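Local coordinates for protein 6-phosphofructokinase isozyme 2 (Escherichia coli, PDB 3UMO) that phosphorylates D-fructose 6-phosphate with ATP to give fructose 1,6-bisphosphate, the first committing step of glycolysis, working as a magnesium-dependent homodimer of the ribokinase-like PfkB family, at residues A[3-8]-A[126-131]; A[41-46]-A[254-259]; A[120-125]-A[150-155]. All blocks are in the same frame, centred on the assembly; numbering follows the deposited sequence.

From the chain's middle outward come contacts 2, 1 and 3, in the PfkB alpha/beta fold, whose parallel sheet has helices on both faces. Central strand 4-7 belongs to contact 1; T6, and T8 just past the strand, meet G41, I42 and V44 of contact 2, where helices 40-50 and 254-267 meet beside the ATP and residues of the substrate-binding site. On the other face L7 touches V125 and L152 of contact 3, which joins helices 115-125 and 146-158. Centres of contacts 1 and 2 are about 16 Å apart, of contacts 1 and 3 about 10 Å. Along the chain contact 1 alternates with both others and contact 3 nests inside contact 2; strand 4-7 thus links both helix layers.

Contact 1: A[3-8]-A[126-131]; sequences RIYTLT and LEIESG
With its CG set anti to the carbonyl carbon (chi1 -63°), the Y5 side chain carries its ring out from strand 4-7 to I128, while E129, turned at chi2 (-91°), doubles its carboxylate back toward R3 and the tyrosine hydroxyl. The setting is the parallel sheet of a ribokinase-like alpha/beta fold: 3-8 spans a central strand, and 126-131 is the loop leading from helix 115-125 into the neighbouring strand 133-137. I128 lies over one face of the Y5 ring, its CG1 standing 3.7 Å from the ring centroid and only 11° off the normal, a CH-pi contact. Its other carbons spread the touch across the ring: CD1 lies 3.7 Å from Y5 CG, and CG2 an equal distance from Y5 CE1. Beyond the isoleucine, Y5 OH donates a hydrogen bond to E129 OE1 (3.2 Å), received on the lone pair facing the other carboxylate oxygen. A leucine at Y5 would probably leave E129 OE1 without this donor and I128 without an aromatic face to lie on. R3 crosses E129 at about a right angle; the charges attract only at long range, R3 NE standing 4.0 Å from E129 OE2. The closer approach is made by the aliphatic part of the arginine, with R3 CD 3.1 Å from E129 OE2.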
loop_
_atom_site.group_PDB
_atom_site.type_symbol
_atom_site.label_atom_id
_atom_site.label_comp_id
_atom_site.label_asym_id
_atom_site.label_seq_id
_atom_site.Cartn_x
_atom_site.Cartn_y
_atom_site.Cartn_z
ATOM N N ARG A 3 30.683 -22.970 27.278
ATOM C CA ARG A 3 29.467 -23.364 26.579
ATOM C C ARG A 3 28.475 -22.209 26.474
ATOM O O ARG A 3 28.464 -21.303 27.308
ATOM C CB ARG A 3 28.825 -24.568 27.266
ATOM C CG ARG A 3 29.740 -25.791 27.324
ATOM C CD ARG A 3 28.935 -27.039 27.605
ATOM N NE ARG A 3 27.697 -27.029 26.831
ATOM C CZ ARG A 3 26.771 -27.981 26.875
ATOM N NH1 ARG A 3 26.933 -29.035 27.664
ATOM N NH2 ARG A 3 25.677 -27.873 26.134
ATOM N N ILE A 4 27.643 -22.250 25.438
ATOM C CA ILE A 4 26.659 -21.202 25.194
ATOM C C ILE A 4 25.244 -21.767 25.152
ATOM O O ILE A 4 24.985 -22.784 24.499
ATOM C CB ILE A 4 26.949 -20.474 23.871
ATOM C CG1 ILE A 4 28.366 -19.901 23.890
ATOM C CG2 ILE A 4 25.931 -19.366 23.626
ATOM C CD1 ILE A 4 28.864 -19.448 22.519
ATOM N N TYR A 5 24.334 -21.101 25.854
ATOM C CA TYR A 5 22.927 -21.466 25.853
ATOM C C TYR A 5 22.096 -20.254 25.480
ATOM O O TYR A 5 22.510 -19.113 25.711
ATOM C CB TYR A 5 22.506 -21.957 27.241
ATOM C CG TYR A 5 23.217 -23.212 27.695
ATOM C CD1 TYR A 5 24.470 -23.146 28.288
ATOM C CD2 TYR A 5 22.630 -24.461 27.535
ATOM C CE1 TYR A 5 25.127 -24.294 28.700
ATOM C CE2 TYR A 5 23.277 -25.613 27.949
ATOM C CZ TYR A 5 24.523 -25.522 28.528
ATOM O OH TYR A 5 25.165 -26.664 28.947
ATOM N N THR A 6 20.920 -20.486 24.905
ATOM C CA THR A 6 19.989 -19.383 24.690
ATOM C C THR A 6 18.632 -19.702 25.297
ATOM O O THR A 6 18.277 -20.876 25.490
ATOM C CB THR A 6 19.808 -19.012 23.197
ATOM O OG1 THR A 6 18.993 -19.996 22.550
ATOM C CG2 THR A 6 21.156 -18.876 22.489
ATOM N N LEU A 7 17.882 -18.654 25.607
ATOM C CA LEU A 7 16.567 -18.815 26.207
ATOM C C LEU A 7 15.541 -18.007 25.432
ATOM O O LEU A 7 15.699 -16.792 25.261
ATOM C CB LEU A 7 16.585 -18.377 27.674
ATOM C CG LEU A 7 15.225 -18.443 28.368
ATOM C CD1 LEU A 7 14.725 -19.878 28.413
ATOM C CD2 LEU A 7 15.308 -17.851 29.772
ATOM N N THR A 8 14.496 -18.681 24.957
ATOM C CA THR A 8 13.437 -18.035 24.182
ATOM C C THR A 8 12.106 -18.319 24.846
ATOM O O THR A 8 11.545 -19.401 24.676
ATOM C CB THR A 8 13.384 -18.575 22.743
ATOM O OG1 THR A 8 14.680 -18.464 22.155
ATOM C CG2 THR A 8 12.388 -17.777 21.898
ATOM N N LEU A 126 19.175 -23.236 35.464
ATOM C CA LEU A 126 20.052 -23.412 36.615
ATOM C C LEU A 126 20.867 -24.712 36.568
ATOM O O LEU A 126 21.670 -24.985 37.466
ATOM C CB LEU A 126 19.266 -23.272 37.923
ATOM C CG LEU A 126 18.613 -21.889 38.051
ATOM C CD1 LEU A 126 17.884 -21.731 39.379
ATOM C CD2 LEU A 126 19.650 -20.780 37.862
ATOM N N GLU A 127 20.668 -25.502 35.518
ATOM C CA GLU A 127 21.516 -26.664 35.272
ATOM C C GLU A 127 22.737 -26.281 34.443
ATOM O O GLU A 127 23.657 -27.079 34.269
ATOM C CB GLU A 127 20.731 -27.780 34.583
ATOM C CG GLU A 127 19.687 -28.429 35.475
ATOM C CD GLU A 127 18.856 -29.463 34.746
ATOM O OE1 GLU A 127 19.160 -29.751 33.568
ATOM O OE2 GLU A 127 17.895 -29.987 35.351
ATOM N N ILE A 128 22.735 -25.055 33.926
ATOM C CA ILE A 128 23.877 -24.534 33.185
ATOM C C ILE A 128 25.051 -24.374 34.148
ATOM O O ILE A 128 24.868 -23.936 35.288
ATOM C CB ILE A 128 23.531 -23.186 32.515
ATOM C CG1 ILE A 128 22.482 -23.398 31.421
ATOM C CG2 ILE A 128 24.763 -22.530 31.939
ATOM C CD1 ILE A 128 21.863 -22.108 30.907
ATOM N N GLU A 129 26.246 -24.755 33.703
ATOM C CA GLU A 129 27.425 -24.689 34.559
ATOM C C GLU A 129 27.876 -23.250 34.794
ATOM O O GLU A 129 27.571 -22.357 34.002
ATOM C CB GLU A 129 28.573 -25.508 33.959
ATOM C CG GLU A 129 28.976 -25.096 32.555
ATOM C CD GLU A 129 28.225 -25.859 31.478
ATOM O OE1 GLU A 129 26.975 -25.847 31.472
ATOM O OE2 GLU A 129 28.898 -26.487 30.637
ATOM N N SER A 130 28.601 -23.028 35.885
ATOM C CA SER A 130 29.166 -21.711 36.165
ATOM C C SER A 130 30.172 -21.335 35.086
ATOM O O SER A 130 30.958 -22.176 34.638
ATOM C CB SER A 130 29.838 -21.695 37.544
ATOM O OG SER A 130 30.750 -20.615 37.661
ATOM N N GLY A 131 30.135 -20.078 34.653
ATOM C CA GLY A 131 31.073 -19.594 33.659
ATOM C C GLY A 131 30.520 -19.651 32.248
ATOM O O GLY A 131 31.014 -18.967 31.351
#

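Contact 2: A[41-46]-A[254-259]; sequences GINVAR and AGDSMV. With ATP (adenosine-5'-triphosphate), chain E.
Apolar packing joins V44 to V259 where helices 40-50 and 254-267 approach, their local axes 7.9 Å apart and crossing at -58°. The branches meet through V44 CG2, which sits 3.8 Å from V259 CG1 and equally far from the backbone O of D256. This layer is buried, and on the far side of helix 40-50 I42 leans on helix 63-75.

The polar pair is N43 and D256, the latter nearly one turn before V259. D256 points at helix 40-50, and its OD1 comes within 3.3 Å of N43 CB; the amide and carboxylate planes are 32° apart. A water bridges them: it donates to D256 OD1 (2.7 Å), and N43 ND2 donates to it only weakly. At its other end the amide is steadied by R46, whose NH1 gives a hydrogen bond to N43 OD1 of 3.0 Å, lying in the guanidinium plane and meeting the carbonyl nearly head-on (C=O...N 162°). R46 in turn forms a salt bridge with E76, making it a second-shell support for the asparagine.

Nucleotide contacts come from the first two turns of helix 254-267. G255 N donates to ATP O2G (3.1 Å), and the absence of a CB on G255 lets the chain run close to the triphosphate. M258 CE and A254 CB lie against the ribose.

The N-terminal end of helix 254-267, carrying the GAGD sequence, faces the gamma-phosphate, with D256, the active-site residue by similarity, packed on substrate-binding N43: the anion-hole arrangement characteristic of ribokinase-family active sites.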
loop_
_atom_site.group_PDB
_atom_site.type_symbol
_atom_site.label_atom_id
_atom_site.label_comp_id
_atom_site.label_asym_id
_atom_site.label_seq_id
_atom_site.Cartn_x
_atom_site.Cartn_y
_atom_site.Cartn_z
ATOM N N GLY A 41 16.129 -16.049 20.955
ATOM C CA GLY A 41 17.164 -16.966 21.398
ATOM C C GLY A 41 17.369 -18.112 20.428
ATOM O O GLY A 41 18.495 -18.559 20.214
ATOM N N ILE A 42 16.282 -18.589 19.827
ATOM C CA ILE A 42 16.392 -19.658 18.842
ATOM C C ILE A 42 17.225 -19.205 17.646
ATOM O O ILE A 42 18.111 -19.928 17.186
ATOM C CB ILE A 42 15.003 -20.169 18.401
ATOM C CG1 ILE A 42 14.429 -21.087 19.481
ATOM C CG2 ILE A 42 15.100 -20.925 17.075
ATOM C CD1 ILE A 42 12.986 -21.488 19.248
ATOM N N ASN A 43 16.957 -17.997 17.160
ATOM C CA ASN A 43 17.703 -17.471 16.026
ATOM C C ASN A 43 19.155 -17.152 16.363
ATOM O O ASN A 43 20.030 -17.308 15.521
ATOM C CB ASN A 43 16.983 -16.275 15.402
ATOM C CG ASN A 43 15.855 -16.702 14.489
ATOM O OD1 ASN A 43 15.956 -17.720 13.805
ATOM N ND2 ASN A 43 14.775 -15.930 14.474
ATOM N N VAL A 44 19.408 -16.719 17.595
ATOM C CA VAL A 44 20.777 -16.527 18.057
ATOM C C VAL A 44 21.534 -17.854 17.975
ATOM O O VAL A 44 22.673 -17.905 17.495
ATOM C CB VAL A 44 20.818 -15.960 19.494
ATOM C CG1 VAL A 44 22.240 -15.999 20.056
ATOM C CG2 VAL A 44 20.297 -14.537 19.502
ATOM N N ALA A 45 20.885 -18.934 18.412
ATOM C CA ALA A 45 21.501 -20.261 18.362
ATOM C C ALA A 45 21.766 -20.712 16.920
ATOM O O ALA A 45 22.802 -21.321 16.623
ATOM C CB ALA A 45 20.642 -21.284 19.094
ATOM N N ARG A 46 20.830 -20.416 16.025
ATOM C CA ARG A 46 21.003 -20.764 14.615
ATOM C C ARG A 46 22.151 -19.973 13.983
ATOM O O ARG A 46 22.962 -20.528 13.230
ATOM C CB ARG A 46 19.702 -20.554 13.841
ATOM C CG ARG A 46 18.561 -21.449 14.318
ATOM C CD ARG A 46 17.250 -21.093 13.630
ATOM N NE ARG A 46 17.226 -21.518 12.234
ATOM C CZ ARG A 46 16.767 -20.772 11.234
ATOM N NH1 ARG A 46 16.295 -19.558 11.474
ATOM N NH2 ARG A 46 16.780 -21.241 9.991
ATOM N N ALA A 254 19.032 -9.557 11.163
ATOM C CA ALA A 254 20.271 -8.818 11.428
ATOM C C ALA A 254 20.600 -8.795 12.922
ATOM O O ALA A 254 21.747 -9.034 13.322
ATOM C CB ALA A 254 20.169 -7.407 10.898
ATOM N N GLY A 255 19.593 -8.489 13.736
ATOM C CA GLY A 255 19.781 -8.380 15.174
ATOM C C GLY A 255 20.265 -9.672 15.820
ATOM O O GLY A 255 21.232 -9.686 16.594
ATOM N N ASP A 256 19.590 -10.769 15.513
ATOM C CA ASP A 256 19.947 -12.047 16.112
ATOM C C ASP A 256 21.297 -12.547 15.606
ATOM O O ASP A 256 22.040 -13.187 16.347
ATOM C CB ASP A 256 18.842 -13.074 15.871
ATOM C CG ASP A 256 17.528 -12.675 16.524
ATOM O OD1 ASP A 256 16.459 -13.038 15.987
ATOM O OD2 ASP A 256 17.559 -11.994 17.574
ATOM N N SER A 257 21.616 -12.251 14.350
ATOM C CA SER A 257 22.918 -12.611 13.805
ATOM C C SER A 257 24.010 -11.853 14.538
ATOM O O SER A 257 25.035 -12.432 14.907
ATOM C CB SER A 257 22.993 -12.307 12.307
ATOM O OG SER A 257 22.146 -13.184 11.578
ATOM N N MET A 258 23.795 -10.556 14.740
ATOM C CA MET A 258 24.749 -9.749 15.497
ATOM C C MET A 258 24.942 -10.279 16.916
ATOM O O MET A 258 26.077 -10.388 17.398
ATOM C CB MET A 258 24.303 -8.283 15.545
ATOM C CG MET A 258 25.037 -7.468 16.603
ATOM S SD MET A 258 24.661 -5.708 16.492
ATOM C CE MET A 258 26.005 -5.146 15.448
ATOM N N VAL A 259 23.843 -10.592 17.599
ATOM C CA VAL A 259 23.943 -11.125 18.960
ATOM C C VAL A 259 24.700 -12.452 19.010
ATOM O O VAL A 259 25.546 -12.655 19.892
ATOM C CB VAL A 259 22.563 -11.241 19.640
ATOM C CG1 VAL A 259 22.678 -11.981 20.964
ATOM C CG2 VAL A 259 21.981 -9.852 19.851
HETATM P PG ATP E . 16.218 -6.902 14.414
HETATM O O1G ATP E . 15.961 -7.505 15.751
HETATM O O2G ATP E . 16.490 -8.091 13.496
HETATM O O3G ATP E . 15.086 -6.076 13.908
HETATM P PB ATP E . 17.789 -4.912 15.459
HETATM O O1B ATP E . 16.766 -3.755 15.242
HETATM O O2B ATP E . 17.859 -5.425 16.913
HETATM O O3B ATP E . 17.557 -6.109 14.430
HETATM P PA ATP E . 19.843 -3.572 13.952
HETATM O O1A ATP E . 18.756 -3.106 13.028
HETATM O O2A ATP E . 20.712 -2.434 14.492
HETATM O O3A ATP E . 19.253 -4.387 15.135
HETATM O "O5'" ATP E . 20.725 -4.650 13.146
HETATM C "C5'" ATP E . 21.905 -5.116 13.705
HETATM C "C4'" ATP E . 23.109 -5.046 12.880
HETATM O "O4'" ATP E . 22.782 -5.549 11.566
HETATM C "C3'" ATP E . 23.537 -3.661 12.622
HETATM O "O3'" ATP E . 24.321 -3.170 13.643
HETATM C "C2'" ATP E . 24.255 -3.777 11.341
HETATM O "O2'" ATP E . 25.476 -4.366 11.534
HETATM C "C1'" ATP E . 23.398 -4.729 10.599
HETATM N N9 ATP E . 22.385 -4.038 9.804
HETATM C C8 ATP E . 21.098 -3.844 10.149
HETATM N N7 ATP E . 20.502 -3.161 9.141
HETATM C C5 ATP E . 21.407 -2.927 8.169
HETATM C C6 ATP E . 21.353 -2.288 6.925
HETATM N N6 ATP E . 20.080 -1.671 6.423
HETATM N N1 ATP E . 22.473 -2.231 6.184
HETATM C C2 ATP E . 23.625 -2.774 6.615
HETATM N N3 ATP E . 23.702 -3.393 7.797
HETATM C C4 ATP E . 22.618 -3.486 8.587
HETATM O O HOH W 1 13.847 -13.215 16.415
#

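Contact 3: A[120-125]-A[150-155]; sequences QLEEQV and TQLISA
E122 reaches across from helix 115-125 to L152 and its neighbours on helix 146-158, two helices that pack side by side on one face of the parallel sheet in this alpha/beta kinase fold. The local axes run nearly parallel, 18° from exact alignment, yet stand 10.3 Å apart, so side chains rather than backbones bridge the groove. The glutamate is the one to follow. Its CB lies 4.1 Å from L152 CD1, a first, loose touch against the leucine methyl. CG, placed anti to the backbone nitrogen (chi1 -152°), comes to 4.0 Å from the same CD1 and touches L152 CG as well; the two side chains run alongside each other in opposing directions. From there the chain stays extended, leading the carboxylate along the flank of the second helix. OE1 turns to K148, two residues before the segment, in a long and weak ion pair; K148 is also hydrogen-bonded to Q151 OE1, so the lysine links the two polar side chains, though only weakly on the E122 side. Nearer the sheet V125 rests on L134 of strand 133-137, and L152 CD2 touches L7 of strand 4-7. The other carboxylate oxygen settles by the backbone of the second helix: E122 OE2 lies 4.4 Å from A155 CB and 3.7 Å from L152 CA.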
loop_
_atom_site.group_PDB
_atom_site.type_symbol
_atom_site.label_atom_id
_atom_site.label_comp_id
_atom_site.label_asym_id
_atom_site.label_seq_id
_atom_site.Cartn_x
_atom_site.Cartn_y
_atom_site.Cartn_z
ATOM N N GLN A 120 9.804 -24.654 35.319
ATOM C CA GLN A 120 10.496 -25.730 34.611
ATOM C C GLN A 120 11.613 -25.185 33.736
ATOM O O GLN A 120 12.682 -25.792 33.618
ATOM C CB GLN A 120 9.522 -26.527 33.746
ATOM C CG GLN A 120 8.616 -27.455 34.537
ATOM C CD GLN A 120 7.704 -28.251 33.639
ATOM O OE1 GLN A 120 8.166 -29.003 32.780
ATOM N NE2 GLN A 120 6.398 -28.080 33.820
ATOM N N LEU A 121 11.355 -24.039 33.117
ATOM C CA LEU A 121 12.352 -23.383 32.281
ATOM C C LEU A 121 13.489 -22.869 33.155
ATOM O O LEU A 121 14.664 -22.994 32.808
ATOM C CB LEU A 121 11.717 -22.243 31.487
ATOM C CG LEU A 121 10.862 -22.690 30.298
ATOM C CD1 LEU A 121 9.905 -21.593 29.863
ATOM C CD2 LEU A 121 11.752 -23.098 29.131
ATOM N N GLU A 122 13.123 -22.303 34.300
ATOM C CA GLU A 122 14.090 -21.832 35.283
ATOM C C GLU A 122 14.991 -22.983 35.745
ATOM O O GLU A 122 16.202 -22.811 35.898
ATOM C CB GLU A 122 13.343 -21.229 36.476
ATOM C CG GLU A 122 14.089 -20.153 37.239
ATOM C CD GLU A 122 13.148 -19.285 38.062
ATOM O OE1 GLU A 122 11.915 -19.489 37.969
ATOM O OE2 GLU A 122 13.639 -18.403 38.796
ATOM N N GLU A 123 14.398 -24.157 35.951
ATOM C CA GLU A 123 15.152 -25.345 36.353
ATOM C C GLU A 123 16.198 -25.719 35.302
ATOM O O GLU A 123 17.329 -26.076 35.646
ATOM C CB GLU A 123 14.206 -26.524 36.619
ATOM C CG GLU A 123 14.889 -27.768 37.155
ATOM C CD GLU A 123 13.903 -28.854 37.539
ATOM O OE1 GLU A 123 12.790 -28.883 36.967
ATOM O OE2 GLU A 123 14.239 -29.675 38.415
ATOM N N GLN A 124 15.820 -25.624 34.029
ATOM C CA GLN A 124 16.747 -25.904 32.933
ATOM C C GLN A 124 17.930 -24.941 32.955
ATOM O O GLN A 124 19.082 -25.348 32.807
ATOM C CB GLN A 124 16.037 -25.820 31.576
ATOM C CG GLN A 124 15.167 -27.030 31.244
ATOM C CD GLN A 124 15.935 -28.342 31.303
ATOM O OE1 GLN A 124 15.526 -29.281 31.987
ATOM N NE2 GLN A 124 17.051 -28.414 30.584
ATOM N N VAL A 125 17.631 -23.660 33.143
ATOM C CA VAL A 125 18.660 -22.626 33.165
ATOM C C VAL A 125 19.663 -22.840 34.295
ATOM O O VAL A 125 20.864 -22.668 34.104
ATOM C CB VAL A 125 18.041 -21.219 33.277
ATOM C CG1 VAL A 125 19.110 -20.179 33.574
ATOM C CG2 VAL A 125 17.300 -20.871 32.000
ATOM N N THR A 150 12.996 -11.116 36.187
ATOM C CA THR A 150 14.036 -10.580 37.055
ATOM C C THR A 150 14.594 -11.686 37.951
ATOM O O THR A 150 15.809 -11.829 38.095
ATOM C CB THR A 150 13.497 -9.421 37.917
ATOM O OG1 THR A 150 13.141 -8.320 37.071
ATOM C CG2 THR A 150 14.539 -8.960 38.918
ATOM N N GLN A 151 13.698 -12.477 38.534
ATOM C CA GLN A 151 14.090 -13.574 39.413
ATOM C C GLN A 151 14.939 -14.614 38.696
ATOM O O GLN A 151 15.880 -15.155 39.274
ATOM C CB GLN A 151 12.857 -14.245 40.024
ATOM C CG GLN A 151 12.177 -13.412 41.102
ATOM C CD GLN A 151 10.781 -13.907 41.430
ATOM O OE1 GLN A 151 10.434 -15.058 41.155
ATOM N NE2 GLN A 151 9.967 -13.033 42.015
ATOM N N LEU A 152 14.608 -14.891 37.439
ATOM C CA LEU A 152 15.334 -15.915 36.691
ATOM C C LEU A 152 16.769 -15.464 36.459
ATOM O O LEU A 152 17.717 -16.221 36.674
ATOM C CB LEU A 152 14.642 -16.220 35.359
ATOM C CG LEU A 152 15.270 -17.321 34.498
ATOM C CD1 LEU A 152 14.192 -18.159 33.830
ATOM C CD2 LEU A 152 16.194 -16.729 33.445
ATOM N N ILE A 153 16.918 -14.218 36.028
ATOM C CA ILE A 153 18.232 -13.668 35.735
ATOM C C ILE A 153 19.075 -13.538 36.999
ATOM O O ILE A 153 20.268 -13.852 36.988
ATOM C CB ILE A 153 18.114 -12.338 34.970
ATOM C CG1 ILE A 153 17.589 -12.616 33.562
ATOM C CG2 ILE A 153 19.455 -11.629 34.906
ATOM C CD1 ILE A 153 16.966 -11.420 32.902
ATOM N N SER A 154 18.452 -13.109 38.095
ATOM C CA SER A 154 19.159 -13.008 39.363
ATOM C C SER A 154 19.634 -14.386 39.808
ATOM O O SER A 154 20.756 -14.536 40.290
ATOM C CB SER A 154 18.266 -12.394 40.443
ATOM O OG SER A 154 18.988 -12.230 41.653
ATOM N N ALA A 155 18.773 -15.384 39.634
ATOM C CA ALA A 155 19.085 -16.762 40.009
ATOM C C ALA A 155 20.271 -17.289 39.211
ATOM O O ALA A 155 21.171 -17.927 39.760
ATOM C CB ALA A 155 17.872 -17.652 39.794
#